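Local atomic coordinates of sugar ABC transporter, sugar-binding protein (Streptococcus pneumoniae, PDB entry 2HEU), a protein that probably binds sugars, perhaps raffinose-type oligosaccharides, outside the cell and delivers them to an ABC transporter for uptake. Residues Q364-T376 / M388-K400. Residues are numbered along the deposited sequence; the frame is centred on the assembly and turned at random.
Sequences QYWTSEADFHTLT and MVNDLNAFFNPMK
Trp366 receives the edges of Phe395 and Phe396 on one face of its indole, forming an aromatic cluster at the open end of an antiparallel helical hairpin, the last two helices of this solute-binding protein (178° between segments 370-376 and 388-396). Phe396 meets the five-membered ring edge-to-face, planes at 79°, with CE1 3.6 Å from Trp366 NE1; that nitrogen donates to Asn196. Phe395 makes an offset edge-to-face pair with the six-membered ring, centroids 5.5 Å apart. With its CG anti to the backbone N (chi1 174°), Phe395 reaches across to the first turn of helix 370-382, where one ring face lies over the backbone at Asp371 and Phe372; the methyl CE of Met399 lies against the opposite face, near the rim.

Farther along, aliphatic packing takes over. Both methyls of Leu375 press against Leu392 CD2 from one side, with Leu375 CD1 3.7 Å from it, and Leu375 CB rests on Asp391 CB.

Polar links are few. Thr367 N gives a weak, nearly straight hydrogen bond to Met399 SD, 3.5 Å, while a water donates to both Leu375 O and Asp391 OD2. The buried Ser368 O has no hydrogen-bond partner and instead faces the Phe395 ring edge, 3.3 Å from CZ.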
# COMPACT_ATOMS: atom_id res chain seq x y z
N GLN A 364 -5.87 2.08 8.67
CA GLN A 364 -6.20 3.51 8.79
C GLN A 364 -6.97 3.78 10.07
O GLN A 364 -6.83 4.83 10.64
CB GLN A 364 -6.97 3.93 7.53
CG GLN A 364 -7.34 5.42 7.49
CD GLN A 364 -8.03 5.84 6.24
OE1 GLN A 364 -7.77 7.03 5.78
NE2 GLN A 364 -8.74 5.01 5.59
N TYR A 365 -7.85 2.82 10.42
CA TYR A 365 -8.80 2.99 11.54
C TYR A 365 -8.57 1.97 12.68
O TYR A 365 -9.47 1.69 13.44
CB TYR A 365 -10.23 2.99 11.07
CG TYR A 365 -10.51 4.15 10.17
CD1 TYR A 365 -10.45 5.44 10.66
CD2 TYR A 365 -10.80 3.97 8.83
CE1 TYR A 365 -10.69 6.48 9.85
CE2 TYR A 365 -11.03 5.05 8.01
CZ TYR A 365 -10.98 6.28 8.51
OH TYR A 365 -11.21 7.36 7.67
N TRP A 366 -7.34 1.45 12.75
CA TRP A 366 -6.94 0.57 13.82
C TRP A 366 -5.84 1.19 14.67
O TRP A 366 -5.13 2.10 14.19
CB TRP A 366 -6.38 -0.75 13.30
CG TRP A 366 -7.28 -1.59 12.40
CD1 TRP A 366 -8.57 -1.35 12.09
CD2 TRP A 366 -6.87 -2.76 11.67
NE1 TRP A 366 -9.02 -2.33 11.23
CE2 TRP A 366 -8.01 -3.18 10.94
CE3 TRP A 366 -5.66 -3.47 11.58
CZ2 TRP A 366 -7.95 -4.32 10.14
CZ3 TRP A 366 -5.60 -4.57 10.75
CH2 TRP A 366 -6.76 -4.97 10.04
N THR A 367 -5.70 0.78 15.90
CA THR A 367 -4.64 1.30 16.75
C THR A 367 -3.27 0.64 16.58
O THR A 367 -2.30 1.20 17.04
CB THR A 367 -5.12 1.31 18.22
OG1 THR A 367 -5.40 0.01 18.58
CG2 THR A 367 -6.34 2.19 18.41
N SER A 368 -3.24 -0.52 15.95
CA SER A 368 -2.02 -1.23 15.61
C SER A 368 -2.38 -2.24 14.54
O SER A 368 -3.55 -2.30 14.14
CB SER A 368 -1.46 -1.91 16.85
OG SER A 368 -2.23 -3.06 17.21
N GLU A 369 -1.38 -3.01 14.09
CA GLU A 369 -1.68 -4.02 13.04
C GLU A 369 -0.94 -5.31 13.20
O GLU A 369 -1.36 -6.33 12.62
CB GLU A 369 -1.48 -3.46 11.63
CG GLU A 369 -0.04 -3.04 11.34
CD GLU A 369 0.10 -2.54 9.95
OE1 GLU A 369 0.43 -1.37 9.76
OE2 GLU A 369 -0.13 -3.30 8.98
N ALA A 370 0.17 -5.36 13.95
CA ALA A 370 0.98 -6.55 13.95
C ALA A 370 0.19 -7.79 14.38
O ALA A 370 0.40 -8.86 13.82
CB ALA A 370 2.22 -6.40 14.91
N ASP A 371 -0.68 -7.67 15.37
CA ASP A 371 -1.41 -8.82 15.82
C ASP A 371 -2.38 -9.36 14.80
O ASP A 371 -2.73 -10.56 14.82
CB ASP A 371 -2.09 -8.59 17.15
CG ASP A 371 -1.16 -8.46 18.33
OD1 ASP A 371 0.06 -8.59 18.17
OD2 ASP A 371 -1.66 -8.19 19.45
N PHE A 372 -2.83 -8.52 13.87
CA PHE A 372 -3.66 -8.95 12.76
C PHE A 372 -2.81 -9.76 11.80
O PHE A 372 -3.23 -10.83 11.27
CB PHE A 372 -4.31 -7.76 12.03
CG PHE A 372 -5.24 -8.16 10.96
CD1 PHE A 372 -6.56 -8.52 11.22
CD2 PHE A 372 -4.82 -8.18 9.62
CE1 PHE A 372 -7.42 -8.89 10.18
CE2 PHE A 372 -5.67 -8.57 8.59
CZ PHE A 372 -6.98 -8.89 8.88
N HIS A 373 -1.57 -9.31 11.52
CA HIS A 373 -0.65 -10.13 10.70
C HIS A 373 -0.50 -11.49 11.32
O HIS A 373 -0.60 -12.55 10.67
CB HIS A 373 0.73 -9.47 10.59
CG HIS A 373 0.73 -8.04 10.17
ND1 HIS A 373 1.88 -7.33 10.29
CD2 HIS A 373 -0.23 -7.23 9.69
CE1 HIS A 373 1.61 -6.11 9.88
NE2 HIS A 373 0.36 -6.00 9.45
N THR A 374 -0.23 -11.52 12.63
CA THR A 374 0.08 -12.75 13.34
C THR A 374 -1.12 -13.72 13.28
O THR A 374 -0.94 -14.90 13.05
CB THR A 374 0.48 -12.45 14.78
OG1 THR A 374 1.65 -11.64 14.73
CG2 THR A 374 0.65 -13.69 15.63
N LEU A 375 -2.34 -13.22 13.58
CA LEU A 375 -3.47 -14.14 13.59
C LEU A 375 -3.71 -14.71 12.19
O LEU A 375 -4.16 -15.86 12.05
CB LEU A 375 -4.71 -13.51 14.18
CG LEU A 375 -5.40 -12.37 13.42
CD1 LEU A 375 -6.37 -12.86 12.35
CD2 LEU A 375 -6.11 -11.40 14.37
N THR A 376 -3.41 -13.94 11.15
CA THR A 376 -3.59 -14.38 9.80
C THR A 376 -2.64 -15.53 9.48
O THR A 376 -3.04 -16.61 9.01
CB THR A 376 -3.37 -13.22 8.82
OG1 THR A 376 -4.36 -12.19 9.08
CG2 THR A 376 -3.48 -13.68 7.37
N MET A 388 -8.65 -18.45 15.48
CA MET A 388 -8.55 -17.22 14.70
C MET A 388 -9.64 -16.23 15.10
O MET A 388 -9.38 -15.04 15.24
CB MET A 388 -8.56 -17.53 13.18
CG MET A 388 -8.45 -16.28 12.36
SD MET A 388 -8.08 -16.53 10.64
CE MET A 388 -9.54 -17.36 10.02
N VAL A 389 -10.88 -16.71 15.26
CA VAL A 389 -11.97 -15.84 15.75
C VAL A 389 -11.62 -15.27 17.09
O VAL A 389 -11.80 -14.06 17.33
CB VAL A 389 -13.28 -16.62 15.75
CG1 VAL A 389 -14.36 -15.83 16.47
CG2 VAL A 389 -13.71 -16.97 14.33
N ASN A 390 -11.15 -16.09 18.00
CA ASN A 390 -10.76 -15.60 19.30
C ASN A 390 -9.68 -14.53 19.21
O ASN A 390 -9.72 -13.49 19.90
CB ASN A 390 -10.30 -16.77 20.16
CG ASN A 390 -11.41 -17.71 20.58
OD1 ASN A 390 -12.58 -17.39 20.44
ND2 ASN A 390 -11.00 -18.87 21.06
N ASP A 391 -8.68 -14.76 18.34
CA ASP A 391 -7.63 -13.79 18.11
C ASP A 391 -8.15 -12.49 17.56
O ASP A 391 -7.65 -11.41 17.92
CB ASP A 391 -6.59 -14.36 17.13
CG ASP A 391 -5.74 -15.49 17.63
OD1 ASP A 391 -5.67 -15.72 18.81
OD2 ASP A 391 -5.06 -16.10 16.75
N LEU A 392 -9.08 -12.56 16.64
CA LEU A 392 -9.68 -11.34 16.07
C LEU A 392 -10.35 -10.55 17.16
O LEU A 392 -10.16 -9.32 17.26
CB LEU A 392 -10.71 -11.70 14.97
CG LEU A 392 -10.06 -12.15 13.63
CD1 LEU A 392 -11.06 -12.92 12.82
CD2 LEU A 392 -9.54 -10.96 12.85
N ASN A 393 -11.19 -11.18 17.99
CA ASN A 393 -11.81 -10.41 19.08
C ASN A 393 -10.76 -9.87 20.05
O ASN A 393 -10.90 -8.73 20.53
CB ASN A 393 -12.87 -11.20 19.83
CG ASN A 393 -14.13 -11.35 18.98
OD1 ASN A 393 -14.75 -10.37 18.55
ND2 ASN A 393 -14.50 -12.61 18.70
N ALA A 394 -9.74 -10.65 20.37
CA ALA A 394 -8.75 -10.15 21.29
C ALA A 394 -8.06 -8.93 20.77
O ALA A 394 -7.73 -8.00 21.52
CB ALA A 394 -7.73 -11.25 21.64
N PHE A 395 -7.83 -8.90 19.45
CA PHE A 395 -7.16 -7.75 18.80
C PHE A 395 -8.05 -6.54 18.70
O PHE A 395 -7.61 -5.43 18.96
CB PHE A 395 -6.71 -8.23 17.39
CG PHE A 395 -6.13 -7.15 16.54
CD1 PHE A 395 -5.00 -6.46 16.94
CD2 PHE A 395 -6.71 -6.82 15.32
CE1 PHE A 395 -4.45 -5.47 16.11
CE2 PHE A 395 -6.17 -5.85 14.53
CZ PHE A 395 -5.05 -5.18 14.89
N PHE A 396 -9.33 -6.73 18.32
CA PHE A 396 -10.21 -5.59 18.11
C PHE A 396 -10.86 -5.13 19.37
O PHE A 396 -11.20 -3.91 19.48
CB PHE A 396 -11.25 -5.87 17.00
CG PHE A 396 -10.64 -5.90 15.62
CD1 PHE A 396 -10.13 -4.72 15.07
CD2 PHE A 396 -10.53 -7.07 14.89
CE1 PHE A 396 -9.53 -4.71 13.84
CE2 PHE A 396 -9.94 -7.08 13.64
CZ PHE A 396 -9.43 -5.88 13.14
N ASN A 397 -11.09 -5.97 20.37
CA ASN A 397 -11.78 -5.53 21.60
C ASN A 397 -11.15 -4.28 22.19
O ASN A 397 -11.93 -3.39 22.61
CB ASN A 397 -11.85 -6.66 22.62
CG ASN A 397 -12.92 -7.69 22.29
OD1 ASN A 397 -13.85 -7.47 21.50
ND2 ASN A 397 -12.83 -8.79 23.00
N PRO A 398 -9.85 -4.16 22.36
CA PRO A 398 -9.30 -2.95 23.02
C PRO A 398 -9.62 -1.68 22.24
O PRO A 398 -9.64 -0.58 22.82
CB PRO A 398 -7.82 -3.22 23.13
CG PRO A 398 -7.73 -4.72 23.11
CD PRO A 398 -8.79 -5.16 22.11
N MET A 399 -9.81 -1.78 20.93
CA MET A 399 -10.09 -0.62 20.09
C MET A 399 -11.50 -0.14 20.32
O MET A 399 -11.83 1.01 19.92
CB MET A 399 -9.87 -0.91 18.65
CG MET A 399 -8.49 -1.57 18.35
SD MET A 399 -8.20 -1.63 16.60
CE MET A 399 -6.87 -2.87 16.55
N LYS A 400 -12.35 -0.98 20.91
CA LYS A 400 -13.76 -0.80 21.08
C LYS A 400 -14.10 -0.35 22.58
O LYS A 400 -15.24 -0.00 22.80
CB LYS A 400 -14.52 -2.09 20.78
CG LYS A 400 -14.31 -2.57 19.32
CD LYS A 400 -14.99 -3.90 19.07
CE LYS A 400 -14.89 -4.31 17.62
NZ LYS A 400 -15.50 -5.62 17.38
O HOH W 1 -5.26 -17.26 14.19